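Side-chain contacts in Glyco_hydro_cc domain-containing protein (Pseudomonas viridiflava, PDB 6UAV), which probably hydrolyses internal beta-1,3 linkages of glucans, as an endo-beta-1,3-glucanase of glycoside hydrolase family 128 built on a TIM barrel: residues 86-89 with 90-94; 100-103 with 104-108; 131-134 with 135-139; 210-213 with 214-218. All coordinates share one frame; numbering follows the deposited sequence.

Contact 1. Residues 86-89 with 90-94; sequences NLVD and QANMT
A type I beta turn from L87 to Q90 forms this contact. It lies in the loop between strand 78-81 and helix 95-112 of the TIM barrel. The turn is closed by Q90 N, which donates to L87 O over 3.1 Å. Next to this bond, L87 CB packs on Q90 CG at 3.8 Å. Q90 has a bent chain, with chi2 at -66°. Its amide thereby lies alongside the D89 carboxylate, and both groups point the same way. The two planes are nearly perpendicular, 87° apart. Q90 NE2 gives a weak hydrogen bond to D89 OD2, 3.1 Å long and bent to 134° at the hydrogen. N92, two residues past the turn, lies alongside V88, and the two side chains point the same way. N92 CB comes within 3.3 Å of V88 O, and N92 OD1 lies 3.5 Å from V88 CA. V88 CG1 meets N92 ND2 at 3.9 Å, so a methyl group borders the amide. A water bridges the backbone: it donates to Q90 O at 2.6 Å and weakly to V88 O. V88, D89 and N92 are exposed. Elsewhere the loop is tied down. N86 ND2 bonds to N122 O and Y129 O, beyond strand 115-121, and T94 OG1 caps A97 N at the start of helix 95-112.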
loop_
_atom_site.group_PDB
_atom_site.type_symbol
_atom_site.label_atom_id
_atom_site.label_comp_id
_atom_site.label_asym_id
_atom_site.label_seq_id
_atom_site.Cartn_x
_atom_site.Cartn_y
_atom_site.Cartn_z
ATOM N N ASN A 86 8.254 -10.076 -5.851
ATOM C CA ASN A 86 9.658 -10.217 -6.297
ATOM C C ASN A 86 10.623 -10.052 -5.121
ATOM O O ASN A 86 11.794 -9.881 -5.395
ATOM C CB ASN A 86 9.942 -9.289 -7.461
ATOM C CG ASN A 86 9.764 -7.812 -7.169
ATOM O OD1 ASN A 86 8.859 -7.454 -6.404
ATOM N ND2 ASN A 86 10.575 -6.991 -7.845
ATOM N N LEU A 87 10.153 -10.020 -3.882
ATOM C CA LEU A 87 11.083 -9.982 -2.728
ATOM C C LEU A 87 10.965 -11.361 -2.067
ATOM O O LEU A 87 9.845 -11.763 -1.683
ATOM C CB LEU A 87 10.697 -8.882 -1.742
ATOM C CG LEU A 87 11.217 -7.471 -2.061
ATOM C CD1 LEU A 87 12.738 -7.403 -1.952
ATOM C CD2 LEU A 87 10.693 -6.947 -3.389
ATOM N N VAL A 88 12.087 -12.022 -1.868
ATOM C CA VAL A 88 12.046 -13.393 -1.290
ATOM C C VAL A 88 11.573 -13.350 0.165
ATOM O O VAL A 88 10.943 -14.359 0.618
ATOM C CB VAL A 88 13.429 -14.008 -1.409
ATOM C CG1 VAL A 88 13.432 -15.336 -0.702
ATOM C CG2 VAL A 88 13.863 -14.123 -2.870
ATOM N N ASP A 89 11.817 -12.249 0.883
ATOM C CA ASP A 89 11.412 -12.165 2.304
ATOM C C ASP A 89 9.971 -11.668 2.421
ATOM O O ASP A 89 9.485 -11.507 3.565
ATOM C CB ASP A 89 12.362 -11.254 3.095
ATOM C CG ASP A 89 12.174 -9.807 2.732
ATOM O OD1 ASP A 89 12.387 -9.457 1.555
ATOM O OD2 ASP A 89 11.739 -9.061 3.608
ATOM N N GLN A 90 9.292 -11.377 1.322
ATOM C CA GLN A 90 7.888 -10.922 1.356
ATOM C C GLN A 90 7.020 -11.998 0.659
ATOM O O GLN A 90 7.231 -13.195 0.934
ATOM C CB GLN A 90 7.803 -9.566 0.703
ATOM C CG GLN A 90 8.611 -8.492 1.432
ATOM C CD GLN A 90 8.056 -8.217 2.797
ATOM O OE1 GLN A 90 6.877 -8.357 3.049
ATOM N NE2 GLN A 90 8.916 -7.771 3.700
ATOM N N ALA A 91 6.082 -11.633 -0.213
ATOM C CA ALA A 91 5.170 -12.602 -0.827
ATOM C C ALA A 91 5.964 -13.702 -1.540
ATOM O O ALA A 91 5.476 -14.879 -1.559
ATOM C CB ALA A 91 4.166 -11.903 -1.716
ATOM N N ASN A 92 7.112 -13.376 -2.164
ATOM C CA ASN A 92 7.998 -14.405 -2.726
ATOM C C ASN A 92 7.187 -15.267 -3.695
ATOM O O ASN A 92 7.170 -16.510 -3.556
ATOM C CB ASN A 92 8.636 -15.200 -1.606
ATOM C CG ASN A 92 9.766 -16.062 -2.090
ATOM O OD1 ASN A 92 10.340 -15.806 -3.142
ATOM N ND2 ASN A 92 10.035 -17.127 -1.352
ATOM N N MET A 93 6.571 -14.652 -4.702
ATOM C CA MET A 93 5.747 -15.415 -5.692
ATOM C C MET A 93 6.396 -15.232 -7.059
ATOM O O MET A 93 6.560 -14.093 -7.513
ATOM C CB MET A 93 4.308 -14.918 -5.697
ATOM C CG MET A 93 3.585 -15.354 -4.405
ATOM S SD MET A 93 1.923 -14.749 -4.384
ATOM C CE MET A 93 1.138 -15.888 -5.523
ATOM N N THR A 94 6.700 -16.318 -7.731
ATOM C CA THR A 94 7.155 -16.224 -9.129
ATOM C C THR A 94 6.037 -15.679 -9.996
ATOM O O THR A 94 4.857 -15.682 -9.619
ATOM C CB THR A 94 7.601 -17.584 -9.648
ATOM O OG1 THR A 94 6.432 -18.410 -9.651
ATOM C CG2 THR A 94 8.714 -18.203 -8.811
HETATM O O HOH W 1 8.410 -14.317 2.917
#

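Contact 2. Residues 100-103 with 104-108; sequences QLWP and RLEQI
W102 and L105 cross at about a right angle on helix 95-112, which links strands 78-81 and 115-121 in a beta-alpha-beta unit of the barrel. L105 CD1 sits over one face of the indole, 4.0 Å from the centroid of the W102 six-membered ring. This is a CH-pi contact, displaced toward the rim. L101 also meets this methyl, its CD2 lying 4.1 Å from L105 CD1. V81 and L116 of the barrel strands pack on both W102 and L105. E106 approaches W102 differently. Its chain is extended beyond CG, and its carboxylate reaches the ring edge with the two planes 74° apart. The polar ends there have other partners: W102 NE1 bonds to Q153 O, E106 OE2 to Q153 N and E106 OE1 to Y143 OH. L101 also crosses R104 at about a right angle. R104 is bent at chi3 (62°), which lays one face of its guanidinium over L101 CD1, while NH2 forms a salt bridge with D63. P103 has no N-H to give to the preceding turn, and the helix kinks there. The bond from E106 N to W102 O is 2.9 Å. At the indole edge, E106 OE2 lies in the ring plane, 3.3 Å from W102 CD1.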
loop_
_atom_site.group_PDB
_atom_site.type_symbol
_atom_site.label_atom_id
_atom_site.label_comp_id
_atom_site.label_asym_id
_atom_site.label_seq_id
_atom_site.Cartn_x
_atom_site.Cartn_y
_atom_site.Cartn_z
ATOM N N GLN A 100 -1.106 -18.228 -11.375
ATOM C CA GLN A 100 -1.943 -19.352 -10.873
ATOM C C GLN A 100 -2.974 -18.837 -9.842
ATOM O O GLN A 100 -4.156 -19.303 -9.845
ATOM C CB GLN A 100 -1.054 -20.459 -10.288
ATOM C CG GLN A 100 -1.803 -21.677 -9.740
ATOM C CD GLN A 100 -0.880 -22.875 -9.607
ATOM O OE1 GLN A 100 0.330 -22.781 -9.705
ATOM N NE2 GLN A 100 -1.407 -24.043 -9.355
ATOM N N LEU A 101 -2.595 -17.943 -8.948
ATOM C CA LEU A 101 -3.514 -17.360 -7.929
ATOM C C LEU A 101 -4.572 -16.494 -8.610
ATOM O O LEU A 101 -5.668 -16.351 -8.086
ATOM C CB LEU A 101 -2.698 -16.571 -6.900
ATOM C CG LEU A 101 -3.492 -15.862 -5.806
ATOM C CD1 LEU A 101 -4.249 -16.857 -4.957
ATOM C CD2 LEU A 101 -2.601 -15.002 -4.946
ATOM N N TRP A 102 -4.213 -15.814 -9.679
ATOM C CA TRP A 102 -4.970 -14.611 -10.103
ATOM C C TRP A 102 -6.437 -14.907 -10.328
ATOM O O TRP A 102 -7.290 -14.089 -9.946
ATOM C CB TRP A 102 -4.300 -13.940 -11.325
ATOM C CG TRP A 102 -4.566 -12.464 -11.343
ATOM C CD1 TRP A 102 -5.466 -11.743 -12.096
ATOM C CD2 TRP A 102 -3.962 -11.525 -10.453
ATOM N NE1 TRP A 102 -5.406 -10.426 -11.740
ATOM C CE2 TRP A 102 -4.522 -10.259 -10.733
ATOM C CE3 TRP A 102 -3.011 -11.621 -9.437
ATOM C CZ2 TRP A 102 -4.134 -9.095 -10.063
ATOM C CZ3 TRP A 102 -2.597 -10.453 -8.813
ATOM C CH2 TRP A 102 -3.148 -9.222 -9.130
ATOM N N PRO A 103 -6.827 -16.025 -10.986
ATOM C CA PRO A 103 -8.261 -16.284 -11.238
ATOM C C PRO A 103 -9.093 -16.309 -9.936
ATOM O O PRO A 103 -10.270 -15.926 -9.973
ATOM C CB PRO A 103 -8.277 -17.623 -11.988
ATOM C CG PRO A 103 -6.884 -17.641 -12.697
ATOM C CD PRO A 103 -5.974 -17.047 -11.638
ATOM N N ARG A 104 -8.530 -16.819 -8.852
ATOM C CA ARG A 104 -9.172 -16.782 -7.492
ATOM C C ARG A 104 -9.469 -15.331 -7.069
ATOM O O ARG A 104 -10.560 -15.070 -6.520
ATOM C CB ARG A 104 -8.286 -17.531 -6.488
ATOM C CG ARG A 104 -8.349 -19.042 -6.672
ATOM C CD ARG A 104 -7.293 -19.731 -5.833
ATOM N NE ARG A 104 -7.391 -19.552 -4.396
ATOM C CZ ARG A 104 -6.430 -19.921 -3.561
ATOM N NH1 ARG A 104 -5.371 -20.543 -4.070
ATOM N NH2 ARG A 104 -6.558 -19.761 -2.245
ATOM N N LEU A 105 -8.542 -14.401 -7.322
ATOM C CA LEU A 105 -8.721 -12.958 -7.037
ATOM C C LEU A 105 -9.758 -12.380 -7.974
ATOM O O LEU A 105 -10.591 -11.572 -7.522
ATOM C CB LEU A 105 -7.375 -12.239 -7.122
ATOM C CG LEU A 105 -6.284 -12.858 -6.249
ATOM C CD1 LEU A 105 -5.042 -12.080 -6.444
ATOM C CD2 LEU A 105 -6.661 -12.886 -4.756
ATOM N N GLU A 106 -9.697 -12.717 -9.267
ATOM C CA GLU A 106 -10.712 -12.240 -10.220
ATOM C C GLU A 106 -12.086 -12.743 -9.789
ATOM O O GLU A 106 -13.122 -12.034 -10.034
ATOM C CB GLU A 106 -10.329 -12.725 -11.630
ATOM C CG GLU A 106 -9.106 -12.054 -12.156
ATOM C CD GLU A 106 -8.597 -12.583 -13.476
ATOM O OE1 GLU A 106 -8.806 -13.771 -13.723
ATOM O OE2 GLU A 106 -7.963 -11.783 -14.246
ATOM N N GLN A 107 -12.171 -13.981 -9.337
ATOM C CA GLN A 107 -13.451 -14.542 -8.877
ATOM C C GLN A 107 -13.937 -13.696 -7.683
ATOM O O GLN A 107 -15.137 -13.310 -7.617
ATOM C CB GLN A 107 -13.319 -16.019 -8.514
ATOM C CG GLN A 107 -14.670 -16.531 -8.007
ATOM C CD GLN A 107 -14.684 -18.015 -7.704
ATOM O OE1 GLN A 107 -13.965 -18.497 -6.813
ATOM N NE2 GLN A 107 -15.542 -18.725 -8.420
ATOM N N ILE A 108 -13.060 -13.405 -6.737
ATOM C CA ILE A 108 -13.444 -12.598 -5.527
ATOM C C ILE A 108 -13.918 -11.213 -6.009
ATOM O O ILE A 108 -14.974 -10.747 -5.565
ATOM C CB ILE A 108 -12.284 -12.523 -4.531
ATOM C CG1 ILE A 108 -12.050 -13.857 -3.833
ATOM C CG2 ILE A 108 -12.493 -11.344 -3.573
ATOM C CD1 ILE A 108 -10.625 -14.036 -3.305
#

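Contact 3. Residues 131-134 with 135-139; sequences DPVA and WLDAF
V133 and D137 lie side by side, one turn apart, in the first turns of helix 132-146. D137 can be followed outward from its backbone. CB packs against the preceding turn, 3.3 Å from V133 O. With chi1 at -76°, CG stands beside the backbone N of D137 and remains close to the same carbonyl, 3.2 Å from V133 O. D137 OD1 and OD2 both lie 3.5 Å from V133 O. OD2 is also 3.8 Å from V133 CG1. OD1 accepts a hydrogen bond from Y176 OH, in the loop after helix 166-173. V133 O itself is held by D137 N at 2.9 Å, a regular helical bond. L136 follows a similar course round P132 O: its CG lies 3.3 Å from that oxygen, which also accepts from L136 N. The helix starts at D131, the N-cap. D131 OD1 accepts from V133 N at 2.9 Å, met from above the carboxylate plane. D131 O receives W135 N at 3.2 Å. W135 turns away toward helix 95-112, where its ring packs on P95 and A98 and its NE1 bonds to M93 O. Two carboxylates thus serve different ends. D131 satisfies a backbone N-H in the first turn, and its negative charge would be expected to interact favourably with the helix dipole. D137 sets its carboxylate beside V133 O and CG1 and uses OD1 to join the helix to Y176.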
loop_
_atom_site.group_PDB
_atom_site.type_symbol
_atom_site.label_atom_id
_atom_site.label_comp_id
_atom_site.label_asym_id
_atom_site.label_seq_id
_atom_site.Cartn_x
_atom_site.Cartn_y
_atom_site.Cartn_z
ATOM N N ASP A 131 13.938 -6.272 -11.141
ATOM C CA ASP A 131 13.269 -5.174 -11.859
ATOM C C ASP A 131 11.789 -5.490 -11.863
ATOM O O ASP A 131 11.401 -6.523 -12.432
ATOM C CB ASP A 131 13.756 -5.064 -13.296
ATOM C CG ASP A 131 13.142 -3.922 -14.087
ATOM O OD1 ASP A 131 12.185 -3.303 -13.645
ATOM O OD2 ASP A 131 13.727 -3.632 -15.170
ATOM N N PRO A 132 10.924 -4.646 -11.278
ATOM C CA PRO A 132 9.494 -4.955 -11.251
ATOM C C PRO A 132 8.882 -5.043 -12.643
ATOM O O PRO A 132 7.836 -5.703 -12.819
ATOM C CB PRO A 132 8.886 -3.797 -10.471
ATOM C CG PRO A 132 9.919 -2.703 -10.527
ATOM C CD PRO A 132 11.251 -3.417 -10.526
ATOM N N VAL A 133 9.523 -4.426 -13.618
ATOM C CA VAL A 133 9.081 -4.486 -15.026
ATOM C C VAL A 133 9.283 -5.903 -15.518
ATOM O O VAL A 133 8.430 -6.438 -16.231
ATOM C CB VAL A 133 9.758 -3.420 -15.923
ATOM C CG1 VAL A 133 9.466 -3.667 -17.396
ATOM C CG2 VAL A 133 9.245 -2.046 -15.569
ATOM N N ALA A 134 10.408 -6.519 -15.196
ATOM C CA ALA A 134 10.647 -7.901 -15.654
ATOM C C ALA A 134 9.614 -8.791 -14.983
ATOM O O ALA A 134 9.056 -9.674 -15.661
ATOM C CB ALA A 134 12.034 -8.360 -15.297
ATOM N N TRP A 135 9.362 -8.611 -13.704
ATOM C CA TRP A 135 8.384 -9.476 -12.997
ATOM C C TRP A 135 6.996 -9.275 -13.613
ATOM O O TRP A 135 6.328 -10.282 -13.943
ATOM C CB TRP A 135 8.486 -9.268 -11.468
ATOM C CG TRP A 135 7.675 -10.263 -10.677
ATOM C CD1 TRP A 135 8.145 -11.391 -10.094
ATOM C CD2 TRP A 135 6.253 -10.305 -10.566
ATOM N NE1 TRP A 135 7.107 -12.099 -9.536
ATOM C CE2 TRP A 135 5.914 -11.456 -9.822
ATOM C CE3 TRP A 135 5.214 -9.440 -10.974
ATOM C CZ2 TRP A 135 4.605 -11.824 -9.546
ATOM C CZ3 TRP A 135 3.912 -9.773 -10.665
ATOM C CH2 TRP A 135 3.617 -10.949 -9.959
ATOM N N LEU A 136 6.554 -8.047 -13.780
ATOM C CA LEU A 136 5.198 -7.785 -14.305
ATOM C C LEU A 136 5.068 -8.250 -15.744
ATOM O O LEU A 136 4.005 -8.805 -16.067
ATOM C CB LEU A 136 4.841 -6.307 -14.193
ATOM C CG LEU A 136 4.499 -5.771 -12.791
ATOM C CD1 LEU A 136 4.505 -4.258 -12.812
ATOM C CD2 LEU A 136 3.169 -6.309 -12.313
ATOM N N ASP A 137 6.068 -8.048 -16.604
ATOM C CA ASP A 137 6.023 -8.578 -17.979
ATOM C C ASP A 137 5.755 -10.083 -17.929
ATOM O O ASP A 137 4.887 -10.590 -18.698
ATOM C CB ASP A 137 7.288 -8.269 -18.749
ATOM C CG ASP A 137 7.420 -6.838 -19.225
ATOM O OD1 ASP A 137 6.400 -6.056 -19.088
ATOM O OD2 ASP A 137 8.510 -6.537 -19.767
ATOM N N ALA A 138 6.510 -10.779 -17.096
ATOM C CA ALA A 138 6.426 -12.246 -17.026
ATOM C C ALA A 138 5.060 -12.667 -16.491
ATOM O O ALA A 138 4.505 -13.670 -16.994
ATOM C CB ALA A 138 7.531 -12.768 -16.173
ATOM N N PHE A 139 4.550 -11.954 -15.475
ATOM C CA PHE A 139 3.224 -12.262 -14.884
ATOM C C PHE A 139 2.145 -12.058 -15.940
ATOM O O PHE A 139 1.294 -12.971 -16.124
ATOM C CB PHE A 139 3.016 -11.328 -13.677
ATOM C CG PHE A 139 1.607 -11.220 -13.197
ATOM C CD1 PHE A 139 0.940 -12.320 -12.686
ATOM C CD2 PHE A 139 0.930 -10.026 -13.331
ATOM C CE1 PHE A 139 -0.377 -12.207 -12.287
ATOM C CE2 PHE A 139 -0.392 -9.905 -12.926
ATOM C CZ PHE A 139 -1.035 -11.002 -12.384
#

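Contact 4. Residues 210-213 with 214-218; sequences MVTM and LERRS
M213 packs over L214 and alongside R217 at the C-terminal end of helix 200-216, which joins strands 180-185 and 220-225 in a beta-alpha-beta unit of the barrel. This is the tight part. The M213 chain bends at chi2 (-87°) and again at chi3, which folds CE back onto L214 CD2 at 3.8 Å. M213 SD lies 3.6 Å from R217 CD. L214 is buried, packing on V182, F185, V220 and Y223 of the strands. Its CG approaches M210 O to 3.2 Å, and L214 N donates to the same oxygen. V211 CG1 touches E215 CG at 4.1 Å, while the E215 carboxylate turns away to Y223 OH and S3 OG. The solvent side is simpler. R216 is exposed and runs extended beside T212. T212 CG2 sits over the centre of one guanidinium face, 3.6 Å from R216 CZ, and T212 OG1 bonds to A208 O. As the helix ends, M213 O takes two weak bonds, from R216 N and from R217 N. The two arginines therefore differ in chemistry. R216 rests a flat cation on a methyl, whereas R217 pairs its charge with D219 and D171, which probably fixes its direction.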
loop_
_atom_site.group_PDB
_atom_site.type_symbol
_atom_site.label_atom_id
_atom_site.label_comp_id
_atom_site.label_asym_id
_atom_site.label_seq_id
_atom_site.Cartn_x
_atom_site.Cartn_y
_atom_site.Cartn_z
ATOM N N MET A 210 7.418 14.168 -1.515
ATOM C CA MET A 210 6.754 12.943 -2.017
ATOM C C MET A 210 5.241 13.124 -1.932
ATOM O O MET A 210 4.578 12.765 -2.896
ATOM C CB MET A 210 7.209 11.729 -1.234
ATOM C CG MET A 210 8.681 11.533 -1.341
ATOM S SD MET A 210 9.363 10.137 -0.291
ATOM C CE MET A 210 9.080 8.940 -1.559
ATOM N N VAL A 211 4.723 13.634 -0.826
ATOM C CA VAL A 211 3.249 13.787 -0.683
ATOM C C VAL A 211 2.756 14.780 -1.733
ATOM O O VAL A 211 1.676 14.525 -2.384
ATOM C CB VAL A 211 2.853 14.219 0.756
ATOM C CG1 VAL A 211 1.397 14.711 0.817
ATOM C CG2 VAL A 211 3.063 13.071 1.695
ATOM N N THR A 212 3.467 15.887 -1.936
ATOM C CA THR A 212 3.009 16.898 -2.931
ATOM C C THR A 212 2.951 16.228 -4.298
ATOM O O THR A 212 2.009 16.504 -5.080
ATOM C CB THR A 212 3.908 18.126 -2.972
ATOM O OG1 THR A 212 3.837 18.719 -1.678
ATOM C CG2 THR A 212 3.492 19.124 -4.025
ATOM N N MET A 213 3.987 15.476 -4.618
ATOM C CA MET A 213 4.076 14.832 -5.940
ATOM C C MET A 213 2.913 13.829 -6.078
ATOM O O MET A 213 2.228 13.865 -7.140
ATOM C CB MET A 213 5.450 14.177 -6.075
ATOM C CG MET A 213 5.670 13.452 -7.382
ATOM S SD MET A 213 5.094 11.751 -7.324
ATOM C CE MET A 213 6.227 11.050 -6.135
ATOM N N LEU A 214 2.615 13.041 -5.041
ATOM C CA LEU A 214 1.586 11.977 -5.121
ATOM C C LEU A 214 0.194 12.612 -5.179
ATOM O O LEU A 214 -0.627 12.086 -5.907
ATOM C CB LEU A 214 1.721 11.011 -3.965
ATOM C CG LEU A 214 2.997 10.179 -3.958
ATOM C CD1 LEU A 214 3.106 9.425 -2.631
ATOM C CD2 LEU A 214 3.091 9.182 -5.141
ATOM N N GLU A 215 -0.025 13.700 -4.448
ATOM C CA GLU A 215 -1.288 14.451 -4.479
ATOM C C GLU A 215 -1.506 14.990 -5.902
ATOM O O GLU A 215 -2.659 15.014 -6.344
ATOM C CB GLU A 215 -1.270 15.554 -3.429
ATOM C CG GLU A 215 -1.513 15.036 -2.004
ATOM C CD GLU A 215 -2.922 14.561 -1.704
ATOM O OE1 GLU A 215 -3.861 14.919 -2.505
ATOM O OE2 GLU A 215 -3.091 13.904 -0.647
ATOM N N ARG A 216 -0.443 15.478 -6.555
ATOM C CA ARG A 216 -0.562 16.160 -7.866
ATOM C C ARG A 216 -0.659 15.145 -8.996
ATOM O O ARG A 216 -1.161 15.543 -10.006
ATOM C CB ARG A 216 0.536 17.212 -8.082
ATOM C CG ARG A 216 0.388 18.332 -7.056
ATOM C CD ARG A 216 1.352 19.487 -7.236
ATOM N NE ARG A 216 1.040 20.542 -6.260
ATOM C CZ ARG A 216 1.855 21.562 -6.043
ATOM N NH1 ARG A 216 2.977 21.637 -6.744
ATOM N NH2 ARG A 216 1.553 22.476 -5.142
ATOM N N ARG A 217 -0.265 13.886 -8.827
ATOM C CA ARG A 217 -0.394 12.890 -9.919
ATOM C C ARG A 217 -1.834 12.384 -10.022
ATOM O O ARG A 217 -2.332 11.741 -9.051
ATOM C CB ARG A 217 0.521 11.703 -9.671
ATOM C CG ARG A 217 1.965 11.959 -9.992
ATOM C CD ARG A 217 2.755 10.671 -9.869
ATOM N NE ARG A 217 2.670 9.835 -11.039
ATOM C CZ ARG A 217 3.595 9.708 -11.994
ATOM N NH1 ARG A 217 4.774 10.331 -11.904
ATOM N NH2 ARG A 217 3.381 8.812 -12.929
ATOM N N SER A 218 -2.447 12.588 -11.198
ATOM C CA SER A 218 -3.824 12.115 -11.496
ATOM C C SER A 218 -3.819 10.601 -11.557
ATOM O O SER A 218 -4.920 10.065 -11.281
ATOM C CB SER A 218 -4.393 12.690 -12.761
ATOM O OG SER A 218 -3.523 12.441 -13.848
#

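Overall arrangement
The four contacts follow one another along the chain of a single eight-stranded parallel beta/alpha barrel. Contact 1 lies in the loop that leads into helix 95-112, which carries contact 2; contact 3 opens the next helix, 132-146. These three touch one another. Contacts 1 and 3 have centres about 13 Å apart, and contact 2 lies about 18 to 19 Å from each. The rings of W102 and F139 meet edge to face between the two helices, while M93 packs on L101. Contact 4, on helix 200-216, stands apart, with its centre about 25 to 31 Å from the others. Contacts 1 to 3 thus knit neighbouring units of the barrel wall, and contact 4 belongs to a later unit.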